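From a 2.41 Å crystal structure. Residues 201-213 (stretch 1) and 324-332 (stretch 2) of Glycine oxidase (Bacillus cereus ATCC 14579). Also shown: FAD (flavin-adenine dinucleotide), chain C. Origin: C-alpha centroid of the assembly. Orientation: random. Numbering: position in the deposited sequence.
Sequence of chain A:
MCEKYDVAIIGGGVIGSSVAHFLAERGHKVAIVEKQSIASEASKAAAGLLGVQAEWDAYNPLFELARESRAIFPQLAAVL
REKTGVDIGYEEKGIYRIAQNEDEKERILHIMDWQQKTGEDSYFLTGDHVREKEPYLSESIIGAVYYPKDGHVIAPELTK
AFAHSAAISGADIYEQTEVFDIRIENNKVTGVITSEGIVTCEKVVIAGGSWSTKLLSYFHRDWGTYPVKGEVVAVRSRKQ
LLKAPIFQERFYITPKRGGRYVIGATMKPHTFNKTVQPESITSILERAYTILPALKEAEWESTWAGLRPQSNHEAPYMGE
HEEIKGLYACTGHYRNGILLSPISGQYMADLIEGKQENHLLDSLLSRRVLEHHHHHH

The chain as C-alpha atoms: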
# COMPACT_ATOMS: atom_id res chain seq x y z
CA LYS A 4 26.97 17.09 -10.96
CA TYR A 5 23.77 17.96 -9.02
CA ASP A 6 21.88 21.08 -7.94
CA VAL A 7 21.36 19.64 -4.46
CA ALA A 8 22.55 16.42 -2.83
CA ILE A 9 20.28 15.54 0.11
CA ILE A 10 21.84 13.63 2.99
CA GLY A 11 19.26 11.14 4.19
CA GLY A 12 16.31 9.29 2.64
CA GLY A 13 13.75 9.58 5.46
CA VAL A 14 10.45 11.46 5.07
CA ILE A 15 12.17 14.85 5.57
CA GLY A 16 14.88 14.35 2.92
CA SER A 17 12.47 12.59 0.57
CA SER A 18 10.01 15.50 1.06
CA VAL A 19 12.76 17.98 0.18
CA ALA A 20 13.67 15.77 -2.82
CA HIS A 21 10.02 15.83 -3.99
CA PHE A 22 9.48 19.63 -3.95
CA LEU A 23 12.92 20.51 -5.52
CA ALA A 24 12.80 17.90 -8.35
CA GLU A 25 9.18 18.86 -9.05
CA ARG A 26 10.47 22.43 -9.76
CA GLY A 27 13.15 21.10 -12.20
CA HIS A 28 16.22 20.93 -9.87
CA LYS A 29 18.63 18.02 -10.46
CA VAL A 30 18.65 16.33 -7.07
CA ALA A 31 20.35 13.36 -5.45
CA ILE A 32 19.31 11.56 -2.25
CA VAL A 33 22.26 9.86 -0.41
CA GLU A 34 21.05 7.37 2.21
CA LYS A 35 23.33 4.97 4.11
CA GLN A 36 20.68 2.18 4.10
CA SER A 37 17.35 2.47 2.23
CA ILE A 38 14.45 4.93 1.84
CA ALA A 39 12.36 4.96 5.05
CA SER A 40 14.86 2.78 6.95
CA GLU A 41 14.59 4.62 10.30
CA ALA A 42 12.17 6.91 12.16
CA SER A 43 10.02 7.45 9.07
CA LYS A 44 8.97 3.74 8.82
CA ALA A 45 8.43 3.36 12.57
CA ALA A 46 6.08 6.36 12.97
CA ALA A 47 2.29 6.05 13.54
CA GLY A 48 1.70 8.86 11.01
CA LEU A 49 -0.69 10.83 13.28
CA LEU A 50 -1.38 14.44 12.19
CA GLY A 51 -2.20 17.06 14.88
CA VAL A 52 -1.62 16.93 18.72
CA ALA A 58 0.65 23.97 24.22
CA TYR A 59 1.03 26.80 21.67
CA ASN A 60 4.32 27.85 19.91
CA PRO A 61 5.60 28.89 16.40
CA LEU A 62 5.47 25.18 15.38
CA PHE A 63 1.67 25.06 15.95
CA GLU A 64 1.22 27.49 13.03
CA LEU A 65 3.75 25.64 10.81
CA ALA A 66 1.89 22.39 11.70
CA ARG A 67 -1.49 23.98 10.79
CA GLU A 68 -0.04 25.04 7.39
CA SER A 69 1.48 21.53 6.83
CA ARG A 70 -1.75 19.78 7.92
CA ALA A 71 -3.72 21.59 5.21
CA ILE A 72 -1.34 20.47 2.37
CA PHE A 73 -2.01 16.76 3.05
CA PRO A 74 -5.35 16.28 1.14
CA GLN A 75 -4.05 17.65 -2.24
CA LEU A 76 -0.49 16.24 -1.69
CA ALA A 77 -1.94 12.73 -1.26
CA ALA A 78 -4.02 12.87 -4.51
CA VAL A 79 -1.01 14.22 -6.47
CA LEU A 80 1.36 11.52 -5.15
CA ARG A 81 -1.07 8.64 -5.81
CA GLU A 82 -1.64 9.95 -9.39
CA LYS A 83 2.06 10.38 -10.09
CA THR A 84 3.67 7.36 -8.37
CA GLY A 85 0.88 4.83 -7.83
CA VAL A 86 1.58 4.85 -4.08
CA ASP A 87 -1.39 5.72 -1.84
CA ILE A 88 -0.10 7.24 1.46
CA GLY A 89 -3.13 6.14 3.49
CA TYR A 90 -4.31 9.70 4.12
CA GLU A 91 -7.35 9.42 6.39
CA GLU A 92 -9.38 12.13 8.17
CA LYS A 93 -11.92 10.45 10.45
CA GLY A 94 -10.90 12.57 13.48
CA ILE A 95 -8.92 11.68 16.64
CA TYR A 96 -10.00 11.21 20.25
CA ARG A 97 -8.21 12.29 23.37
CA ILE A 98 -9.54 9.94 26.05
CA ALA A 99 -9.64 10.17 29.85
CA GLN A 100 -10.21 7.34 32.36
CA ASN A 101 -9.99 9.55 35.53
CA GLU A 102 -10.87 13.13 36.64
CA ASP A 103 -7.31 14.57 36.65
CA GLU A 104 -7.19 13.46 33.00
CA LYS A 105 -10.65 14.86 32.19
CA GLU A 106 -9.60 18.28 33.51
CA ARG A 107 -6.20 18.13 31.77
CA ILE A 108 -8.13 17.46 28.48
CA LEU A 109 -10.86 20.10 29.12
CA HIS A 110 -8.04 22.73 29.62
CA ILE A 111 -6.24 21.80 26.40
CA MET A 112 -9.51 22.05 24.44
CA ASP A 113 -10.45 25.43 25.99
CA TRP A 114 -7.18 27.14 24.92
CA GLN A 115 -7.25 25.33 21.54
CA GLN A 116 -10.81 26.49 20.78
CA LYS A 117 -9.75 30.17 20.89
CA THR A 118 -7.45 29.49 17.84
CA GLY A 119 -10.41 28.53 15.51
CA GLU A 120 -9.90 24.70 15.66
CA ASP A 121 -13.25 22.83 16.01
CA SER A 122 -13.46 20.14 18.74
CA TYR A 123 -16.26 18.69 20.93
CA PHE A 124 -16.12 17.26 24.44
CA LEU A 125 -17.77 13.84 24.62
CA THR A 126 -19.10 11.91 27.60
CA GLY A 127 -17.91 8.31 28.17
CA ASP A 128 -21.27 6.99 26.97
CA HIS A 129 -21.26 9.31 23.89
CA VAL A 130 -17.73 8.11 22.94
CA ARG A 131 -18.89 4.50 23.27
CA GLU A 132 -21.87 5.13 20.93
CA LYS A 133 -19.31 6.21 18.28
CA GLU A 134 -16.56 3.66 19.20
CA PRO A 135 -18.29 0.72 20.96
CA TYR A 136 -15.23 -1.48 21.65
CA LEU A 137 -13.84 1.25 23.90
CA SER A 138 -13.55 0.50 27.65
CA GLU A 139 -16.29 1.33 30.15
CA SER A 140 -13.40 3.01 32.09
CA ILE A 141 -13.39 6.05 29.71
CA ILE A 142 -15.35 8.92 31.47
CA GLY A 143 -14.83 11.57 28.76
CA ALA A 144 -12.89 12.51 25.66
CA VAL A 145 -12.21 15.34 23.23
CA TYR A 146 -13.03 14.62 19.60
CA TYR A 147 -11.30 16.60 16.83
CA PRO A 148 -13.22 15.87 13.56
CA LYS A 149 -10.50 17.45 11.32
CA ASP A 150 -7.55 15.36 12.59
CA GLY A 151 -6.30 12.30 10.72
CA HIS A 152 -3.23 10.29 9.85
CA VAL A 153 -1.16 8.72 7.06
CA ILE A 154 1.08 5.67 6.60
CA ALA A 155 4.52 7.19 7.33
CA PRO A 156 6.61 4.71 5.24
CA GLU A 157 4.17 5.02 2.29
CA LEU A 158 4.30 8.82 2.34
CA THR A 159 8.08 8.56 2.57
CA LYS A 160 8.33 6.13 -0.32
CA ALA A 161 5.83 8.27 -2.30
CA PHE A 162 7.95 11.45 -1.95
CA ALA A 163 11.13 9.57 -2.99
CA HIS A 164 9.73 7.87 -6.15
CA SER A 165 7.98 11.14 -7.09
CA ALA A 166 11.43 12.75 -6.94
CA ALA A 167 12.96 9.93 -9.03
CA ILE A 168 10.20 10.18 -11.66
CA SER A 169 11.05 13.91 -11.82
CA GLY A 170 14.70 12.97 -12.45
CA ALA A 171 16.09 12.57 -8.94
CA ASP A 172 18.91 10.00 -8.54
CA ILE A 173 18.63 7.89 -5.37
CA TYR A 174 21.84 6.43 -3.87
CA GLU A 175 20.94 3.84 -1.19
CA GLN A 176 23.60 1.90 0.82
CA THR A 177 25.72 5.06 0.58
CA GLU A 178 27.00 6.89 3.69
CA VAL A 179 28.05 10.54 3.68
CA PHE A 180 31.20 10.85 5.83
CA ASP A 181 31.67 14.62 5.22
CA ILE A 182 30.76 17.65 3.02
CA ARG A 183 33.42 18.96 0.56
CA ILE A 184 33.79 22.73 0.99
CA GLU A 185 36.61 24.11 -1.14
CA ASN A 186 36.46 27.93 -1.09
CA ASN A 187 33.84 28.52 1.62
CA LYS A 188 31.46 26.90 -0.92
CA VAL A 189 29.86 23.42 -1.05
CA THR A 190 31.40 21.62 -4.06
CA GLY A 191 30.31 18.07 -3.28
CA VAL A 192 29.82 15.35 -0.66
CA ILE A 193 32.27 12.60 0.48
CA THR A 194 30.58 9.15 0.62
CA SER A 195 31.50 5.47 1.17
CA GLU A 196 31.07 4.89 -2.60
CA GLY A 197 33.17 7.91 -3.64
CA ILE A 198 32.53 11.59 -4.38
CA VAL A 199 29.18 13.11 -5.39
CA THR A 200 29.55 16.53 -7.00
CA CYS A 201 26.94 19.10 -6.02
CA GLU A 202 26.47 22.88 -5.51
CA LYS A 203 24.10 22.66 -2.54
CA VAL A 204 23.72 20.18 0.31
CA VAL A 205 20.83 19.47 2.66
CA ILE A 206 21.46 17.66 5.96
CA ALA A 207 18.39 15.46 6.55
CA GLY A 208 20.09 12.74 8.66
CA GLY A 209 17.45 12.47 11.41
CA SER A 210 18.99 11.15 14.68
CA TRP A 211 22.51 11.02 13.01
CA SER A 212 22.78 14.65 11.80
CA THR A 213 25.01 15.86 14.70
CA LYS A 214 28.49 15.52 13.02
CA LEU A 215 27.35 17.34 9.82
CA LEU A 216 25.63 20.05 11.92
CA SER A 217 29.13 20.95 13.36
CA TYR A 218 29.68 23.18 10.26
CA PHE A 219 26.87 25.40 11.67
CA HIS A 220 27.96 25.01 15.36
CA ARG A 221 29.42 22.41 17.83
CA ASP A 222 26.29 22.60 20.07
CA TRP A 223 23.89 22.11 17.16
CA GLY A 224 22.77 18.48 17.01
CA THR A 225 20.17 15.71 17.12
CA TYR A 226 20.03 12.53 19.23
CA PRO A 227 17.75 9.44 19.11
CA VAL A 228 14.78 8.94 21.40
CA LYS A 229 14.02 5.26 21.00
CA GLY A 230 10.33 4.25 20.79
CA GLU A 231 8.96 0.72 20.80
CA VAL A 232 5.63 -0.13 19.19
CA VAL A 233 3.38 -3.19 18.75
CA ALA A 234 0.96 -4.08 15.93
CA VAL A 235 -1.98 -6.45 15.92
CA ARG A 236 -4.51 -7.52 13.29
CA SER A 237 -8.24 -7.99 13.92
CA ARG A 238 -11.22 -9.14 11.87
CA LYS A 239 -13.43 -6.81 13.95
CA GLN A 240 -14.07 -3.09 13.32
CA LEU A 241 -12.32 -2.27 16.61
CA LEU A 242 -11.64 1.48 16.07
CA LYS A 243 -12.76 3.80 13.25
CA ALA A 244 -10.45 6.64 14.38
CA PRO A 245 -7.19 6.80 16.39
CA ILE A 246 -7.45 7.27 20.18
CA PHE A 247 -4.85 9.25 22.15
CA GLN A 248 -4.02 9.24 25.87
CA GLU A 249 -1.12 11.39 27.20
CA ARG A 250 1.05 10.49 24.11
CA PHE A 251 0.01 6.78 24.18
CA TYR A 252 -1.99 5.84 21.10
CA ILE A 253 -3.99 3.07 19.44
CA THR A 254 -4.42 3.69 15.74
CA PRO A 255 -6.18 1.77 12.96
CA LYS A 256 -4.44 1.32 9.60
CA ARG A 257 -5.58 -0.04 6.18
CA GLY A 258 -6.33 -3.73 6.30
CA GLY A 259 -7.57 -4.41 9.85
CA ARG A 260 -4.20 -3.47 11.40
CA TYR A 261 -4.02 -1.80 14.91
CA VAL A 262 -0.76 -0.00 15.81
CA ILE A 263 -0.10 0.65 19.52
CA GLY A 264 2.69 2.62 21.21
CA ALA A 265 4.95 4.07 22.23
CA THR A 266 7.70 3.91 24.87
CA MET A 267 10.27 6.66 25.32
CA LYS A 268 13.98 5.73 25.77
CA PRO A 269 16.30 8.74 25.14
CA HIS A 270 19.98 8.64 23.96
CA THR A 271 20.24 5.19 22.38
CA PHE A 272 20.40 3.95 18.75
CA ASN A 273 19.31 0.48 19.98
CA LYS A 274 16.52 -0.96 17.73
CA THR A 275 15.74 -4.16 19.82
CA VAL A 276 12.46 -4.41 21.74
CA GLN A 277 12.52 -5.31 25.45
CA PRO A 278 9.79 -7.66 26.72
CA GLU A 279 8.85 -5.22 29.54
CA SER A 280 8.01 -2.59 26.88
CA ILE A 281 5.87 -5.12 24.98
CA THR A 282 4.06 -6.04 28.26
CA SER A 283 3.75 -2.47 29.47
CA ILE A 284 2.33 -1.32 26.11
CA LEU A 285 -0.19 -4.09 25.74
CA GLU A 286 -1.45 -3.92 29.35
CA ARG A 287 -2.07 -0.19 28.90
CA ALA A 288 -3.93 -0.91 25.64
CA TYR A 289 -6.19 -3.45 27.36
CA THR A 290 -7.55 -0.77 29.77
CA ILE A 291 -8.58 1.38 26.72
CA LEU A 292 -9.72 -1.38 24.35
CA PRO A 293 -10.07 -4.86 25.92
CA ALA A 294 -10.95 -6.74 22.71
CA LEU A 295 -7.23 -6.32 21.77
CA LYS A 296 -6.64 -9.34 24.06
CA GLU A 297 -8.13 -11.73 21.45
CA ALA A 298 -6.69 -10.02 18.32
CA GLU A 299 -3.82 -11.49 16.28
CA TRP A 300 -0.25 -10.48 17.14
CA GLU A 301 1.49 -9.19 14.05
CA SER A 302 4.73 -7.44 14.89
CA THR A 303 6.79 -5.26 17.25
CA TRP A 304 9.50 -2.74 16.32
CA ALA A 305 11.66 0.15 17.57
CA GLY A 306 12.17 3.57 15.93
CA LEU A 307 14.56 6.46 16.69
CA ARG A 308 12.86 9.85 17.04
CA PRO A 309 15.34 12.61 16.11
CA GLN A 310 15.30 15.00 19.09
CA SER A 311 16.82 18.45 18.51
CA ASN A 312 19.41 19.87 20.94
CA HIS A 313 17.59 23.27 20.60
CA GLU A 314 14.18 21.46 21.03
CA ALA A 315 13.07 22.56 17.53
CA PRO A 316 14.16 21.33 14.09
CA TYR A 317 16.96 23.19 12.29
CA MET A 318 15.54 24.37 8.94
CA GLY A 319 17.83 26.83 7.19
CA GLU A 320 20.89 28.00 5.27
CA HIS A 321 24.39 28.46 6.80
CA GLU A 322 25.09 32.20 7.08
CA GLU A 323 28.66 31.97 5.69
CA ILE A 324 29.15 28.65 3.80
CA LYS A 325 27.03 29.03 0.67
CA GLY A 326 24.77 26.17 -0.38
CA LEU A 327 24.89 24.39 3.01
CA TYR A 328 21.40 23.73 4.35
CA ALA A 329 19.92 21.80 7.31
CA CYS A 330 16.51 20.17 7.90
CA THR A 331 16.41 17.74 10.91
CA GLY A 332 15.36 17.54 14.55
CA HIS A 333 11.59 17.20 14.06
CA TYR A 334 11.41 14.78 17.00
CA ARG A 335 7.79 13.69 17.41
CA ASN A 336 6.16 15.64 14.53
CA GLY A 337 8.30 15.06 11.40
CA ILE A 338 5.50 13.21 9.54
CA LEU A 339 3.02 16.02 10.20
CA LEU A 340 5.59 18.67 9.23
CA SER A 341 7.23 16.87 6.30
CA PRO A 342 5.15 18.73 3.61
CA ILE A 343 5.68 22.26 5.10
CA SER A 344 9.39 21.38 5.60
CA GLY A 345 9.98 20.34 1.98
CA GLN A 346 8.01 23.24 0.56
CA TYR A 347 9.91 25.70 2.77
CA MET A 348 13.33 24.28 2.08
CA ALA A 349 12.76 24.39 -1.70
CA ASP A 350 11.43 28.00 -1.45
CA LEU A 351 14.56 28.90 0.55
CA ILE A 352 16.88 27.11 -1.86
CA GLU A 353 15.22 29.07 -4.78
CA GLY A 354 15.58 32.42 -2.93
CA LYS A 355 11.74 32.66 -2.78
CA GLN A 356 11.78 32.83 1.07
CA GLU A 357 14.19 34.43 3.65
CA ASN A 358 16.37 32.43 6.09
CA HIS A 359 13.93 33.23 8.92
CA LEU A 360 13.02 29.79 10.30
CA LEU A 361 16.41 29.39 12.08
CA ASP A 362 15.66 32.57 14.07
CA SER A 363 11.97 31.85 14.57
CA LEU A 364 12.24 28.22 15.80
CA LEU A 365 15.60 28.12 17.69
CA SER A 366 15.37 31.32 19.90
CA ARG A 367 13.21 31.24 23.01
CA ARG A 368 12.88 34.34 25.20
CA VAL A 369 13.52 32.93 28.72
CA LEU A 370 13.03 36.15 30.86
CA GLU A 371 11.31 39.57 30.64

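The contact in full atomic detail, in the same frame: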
# COMPACT_ATOMS: atom_id res chain seq x y z
N CYS A 201 28.15 18.32 -6.13
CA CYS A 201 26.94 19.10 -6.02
C CYS A 201 27.29 20.54 -5.65
O CYS A 201 28.42 20.81 -5.29
CB CYS A 201 25.99 18.48 -5.00
SG CYS A 201 26.65 18.52 -3.32
N GLU A 202 26.30 21.43 -5.77
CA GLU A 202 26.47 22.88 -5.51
C GLU A 202 25.76 23.28 -4.21
O GLU A 202 26.01 24.35 -3.67
CB GLU A 202 25.93 23.71 -6.68
CG GLU A 202 26.90 23.87 -7.85
CD GLU A 202 26.51 24.92 -8.89
OE1 GLU A 202 26.52 26.12 -8.54
OE2 GLU A 202 26.18 24.53 -10.04
N LYS A 203 24.81 22.45 -3.78
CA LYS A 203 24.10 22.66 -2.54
C LYS A 203 23.96 21.30 -1.84
O LYS A 203 23.92 20.26 -2.50
CB LYS A 203 22.72 23.29 -2.76
CG LYS A 203 22.71 24.66 -3.42
CD LYS A 203 21.32 25.27 -3.45
CE LYS A 203 21.14 26.40 -4.44
NZ LYS A 203 22.31 27.30 -4.48
N VAL A 204 23.91 21.34 -0.51
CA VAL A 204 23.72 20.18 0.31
C VAL A 204 22.57 20.47 1.26
O VAL A 204 22.46 21.60 1.72
CB VAL A 204 25.00 19.84 1.09
CG1 VAL A 204 24.69 19.06 2.35
CG2 VAL A 204 25.96 19.05 0.22
N VAL A 205 21.77 19.45 1.56
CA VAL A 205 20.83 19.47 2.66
C VAL A 205 21.08 18.28 3.60
O VAL A 205 21.06 17.11 3.18
CB VAL A 205 19.38 19.47 2.17
CG1 VAL A 205 18.44 19.69 3.34
CG2 VAL A 205 19.15 20.50 1.07
N ILE A 206 21.28 18.61 4.88
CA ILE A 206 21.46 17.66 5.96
C ILE A 206 20.08 17.26 6.47
O ILE A 206 19.46 18.03 7.19
CB ILE A 206 22.32 18.27 7.08
CG1 ILE A 206 23.70 18.69 6.60
CG2 ILE A 206 22.43 17.31 8.26
CD1 ILE A 206 24.50 19.46 7.63
N ALA A 207 19.64 16.04 6.12
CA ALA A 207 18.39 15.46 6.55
C ALA A 207 18.63 14.08 7.17
O ALA A 207 17.99 13.09 6.77
CB ALA A 207 17.48 15.35 5.35
N GLY A 208 19.55 14.00 8.14
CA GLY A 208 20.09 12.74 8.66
C GLY A 208 19.41 12.26 9.94
O GLY A 208 19.97 11.45 10.68
N GLY A 209 18.18 12.71 10.17
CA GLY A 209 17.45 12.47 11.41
C GLY A 209 18.36 12.46 12.63
O GLY A 209 19.16 13.37 12.80
N SER A 210 18.25 11.38 13.42
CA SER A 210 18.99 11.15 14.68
C SER A 210 20.52 11.19 14.52
O SER A 210 21.22 11.23 15.52
CB SER A 210 18.58 9.84 15.29
OG SER A 210 17.27 9.90 15.82
N TRP A 211 21.05 11.17 13.29
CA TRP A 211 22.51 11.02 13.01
C TRP A 211 23.12 12.32 12.47
O TRP A 211 24.28 12.33 12.02
CB TRP A 211 22.71 9.88 11.99
CG TRP A 211 22.34 8.52 12.48
CD1 TRP A 211 23.18 7.60 13.03
CD2 TRP A 211 21.03 7.91 12.48
NE1 TRP A 211 22.49 6.47 13.38
CE2 TRP A 211 21.17 6.62 13.04
CE3 TRP A 211 19.75 8.31 12.06
CZ2 TRP A 211 20.10 5.75 13.21
CZ3 TRP A 211 18.69 7.45 12.22
CH2 TRP A 211 18.86 6.18 12.79
N SER A 212 22.35 13.41 12.46
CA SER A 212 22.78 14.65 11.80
C SER A 212 23.92 15.36 12.55
O SER A 212 24.55 16.21 11.97
CB SER A 212 21.61 15.61 11.60
OG SER A 212 20.64 15.07 10.73
N THR A 213 24.15 15.04 13.83
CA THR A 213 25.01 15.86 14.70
C THR A 213 26.35 16.22 14.04
O THR A 213 26.69 17.40 13.99
CB THR A 213 25.20 15.21 16.07
OG1 THR A 213 23.92 15.26 16.72
CG2 THR A 213 26.22 15.94 16.93
N ILE A 324 28.89 29.70 4.80
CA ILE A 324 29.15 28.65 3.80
C ILE A 324 27.94 28.54 2.88
O ILE A 324 26.85 28.18 3.32
CB ILE A 324 29.46 27.30 4.47
CG1 ILE A 324 30.52 27.44 5.57
CG2 ILE A 324 29.85 26.28 3.41
CD1 ILE A 324 30.77 26.19 6.38
N LYS A 325 28.14 28.88 1.60
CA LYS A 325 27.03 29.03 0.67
C LYS A 325 26.65 27.65 0.14
O LYS A 325 27.53 26.84 -0.20
CB LYS A 325 27.38 30.01 -0.46
CG LYS A 325 26.27 30.25 -1.47
CD LYS A 325 25.03 30.94 -0.90
CE LYS A 325 23.84 30.90 -1.84
NZ LYS A 325 23.24 29.55 -1.93
N GLY A 326 25.35 27.39 0.14
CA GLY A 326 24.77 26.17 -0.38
C GLY A 326 24.65 25.07 0.67
O GLY A 326 24.30 23.94 0.31
N LEU A 327 24.94 25.38 1.94
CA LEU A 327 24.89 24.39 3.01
C LEU A 327 23.60 24.63 3.81
O LEU A 327 23.41 25.68 4.42
CB LEU A 327 26.16 24.53 3.85
CG LEU A 327 26.61 23.34 4.73
CD1 LEU A 327 26.52 23.71 6.20
CD2 LEU A 327 25.84 22.06 4.45
N TYR A 328 22.70 23.64 3.76
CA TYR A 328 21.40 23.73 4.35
C TYR A 328 21.26 22.60 5.38
O TYR A 328 21.99 21.62 5.31
CB TYR A 328 20.30 23.66 3.27
CG TYR A 328 20.36 24.74 2.22
CD1 TYR A 328 21.18 24.60 1.12
CD2 TYR A 328 19.60 25.90 2.31
CE1 TYR A 328 21.28 25.58 0.15
CE2 TYR A 328 19.68 26.89 1.35
CZ TYR A 328 20.52 26.73 0.25
OH TYR A 328 20.63 27.64 -0.75
N ALA A 329 20.25 22.74 6.25
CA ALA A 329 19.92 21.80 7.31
C ALA A 329 18.41 21.68 7.42
O ALA A 329 17.71 22.68 7.25
CB ALA A 329 20.51 22.27 8.63
N CYS A 330 17.93 20.47 7.75
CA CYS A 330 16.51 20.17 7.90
C CYS A 330 16.36 18.84 8.67
O CYS A 330 16.08 17.82 8.07
CB CYS A 330 15.81 20.15 6.54
SG CYS A 330 14.00 20.24 6.65
N THR A 331 16.54 18.89 10.00
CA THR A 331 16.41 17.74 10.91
C THR A 331 16.16 18.21 12.34
O THR A 331 16.46 19.34 12.66
CB THR A 331 17.67 16.87 11.01
OG1 THR A 331 18.77 17.74 10.73
CG2 THR A 331 17.65 15.69 10.05
N GLY A 332 15.65 17.30 13.16
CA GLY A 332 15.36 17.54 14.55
C GLY A 332 13.88 17.75 14.79
O GLY A 332 13.53 18.54 15.65
PA FAD C . 14.75 9.44 9.51
O1A FAD C . 13.51 8.84 8.98
O2A FAD C . 15.45 8.70 10.61
O5B FAD C . 15.68 9.72 8.27
C5B FAD C . 17.04 9.95 8.46
C4B FAD C . 17.70 9.15 7.37
O4B FAD C . 19.00 9.67 7.18
C3B FAD C . 17.87 7.69 7.75
O3B FAD C . 17.22 6.91 6.72
C2B FAD C . 19.37 7.44 7.77
O2B FAD C . 19.71 6.22 7.08
C1B FAD C . 19.90 8.58 6.94
N9A FAD C . 21.25 9.02 7.25
C8A FAD C . 21.69 9.44 8.45
N7A FAD C . 22.99 9.79 8.38
C5A FAD C . 23.37 9.64 7.10
C6A FAD C . 24.62 9.85 6.37
N6A FAD C . 25.69 10.30 7.07
N1A FAD C . 24.65 9.53 5.05
C2A FAD C . 23.56 9.06 4.43
N3A FAD C . 22.37 8.84 5.05
C4A FAD C . 22.23 9.12 6.36
N1 FAD C . 5.69 11.78 13.73
C2 FAD C . 4.44 12.29 13.49
O2 FAD C . 4.41 13.35 12.82
N3 FAD C . 3.31 11.69 13.92
C4 FAD C . 3.37 10.51 14.59
O4 FAD C . 2.35 9.88 14.97
C4X FAD C . 4.71 9.94 14.90
N5 FAD C . 4.84 8.81 15.60
C5X FAD C . 6.06 8.29 15.85
C6 FAD C . 6.16 7.10 16.55
C7 FAD C . 7.41 6.56 16.83
C7M FAD C . 7.53 5.27 17.61
C8 FAD C . 8.62 7.23 16.36
C8M FAD C . 10.00 6.65 16.64
C9 FAD C . 8.51 8.40 15.67
C9A FAD C . 7.29 8.96 15.39
N10 FAD C . 7.19 10.15 14.65
C10 FAD C . 5.90 10.66 14.42
C1' FAD C . 8.35 10.95 14.23
C2' FAD C . 8.91 10.76 12.86
O2' FAD C . 9.25 9.37 12.71
C3' FAD C . 10.15 11.63 12.75
O3' FAD C . 9.99 12.93 13.39
C4' FAD C . 10.56 11.65 11.27
O4' FAD C . 10.57 10.32 10.74
C5' FAD C . 11.95 12.19 11.06
O5' FAD C . 12.28 11.94 9.70
P FAD C . 13.79 12.14 9.22
O1P FAD C . 14.36 13.38 9.80
O2P FAD C . 13.81 11.90 7.74
O3P FAD C . 14.46 10.94 10.08

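Two parallel strands, one running through Val-204 to Ile-206 and the other 327-331, lie side by side; the stretches bury 592 Å² between them. Four backbone hydrogen bonds join them. Val-204 N donates to Gly-326 O (2.8 Å) and Tyr-328 N to Val-204 O (2.9 Å). Ile-206 N then donates to Tyr-328 O (3.1 Å) and Cys-330 N to Ile-206 O (2.9 Å). Val-204 and Ile-206 thus use both their N and O atoms, as parallel pairing requires.

Tyr-328 has the largest covered area. Its side chain lies on the same face of the sheet as Val-205, whose CG2 is 4.0 Å from Tyr-328 CB. The chi1 of Tyr-328 is m. The aliphatic part of Lys-203 packs against the ring, with Lys-203 CD 3.6 Å from Tyr-328 CE1. The charged end of Lys-203 continues to Lys-325, where the two NZ atoms are 3.5 Å apart. This is a contact of like charges; Lys-325 NZ is hydrogen-bonded elsewhere in the structure.

Thr-331 is next. Its side chain points toward stretch 1, where the chain leaves the strand and bends through two glycines. Thr-331 CG2 sits 3.2 Å from Gly-208 N and 3.0 Å from Gly-209 N. Thr-331 OG1 makes a weak hydrogen bond with Ser-212 OG (3.3 Å). A small, branched side chain with one methyl and one hydroxyl serves both contacts. Gly-209 has positive phi, and a CB there would clash with FAD O3P; its N lies 3.4 Å from FAD C5B.

Ile-206 ranks third. With Val-204, Leu-327 and Ala-329 it occupies the other face. Leu-327 CD2 reaches Val-204 CG1 (3.8 Å) and Ile-206 CD1 (4.3 Å), so this buried face is apolar. Gly-326, in the type II turn before the strand, also has positive phi. A CB there would clash with Glu-202 O.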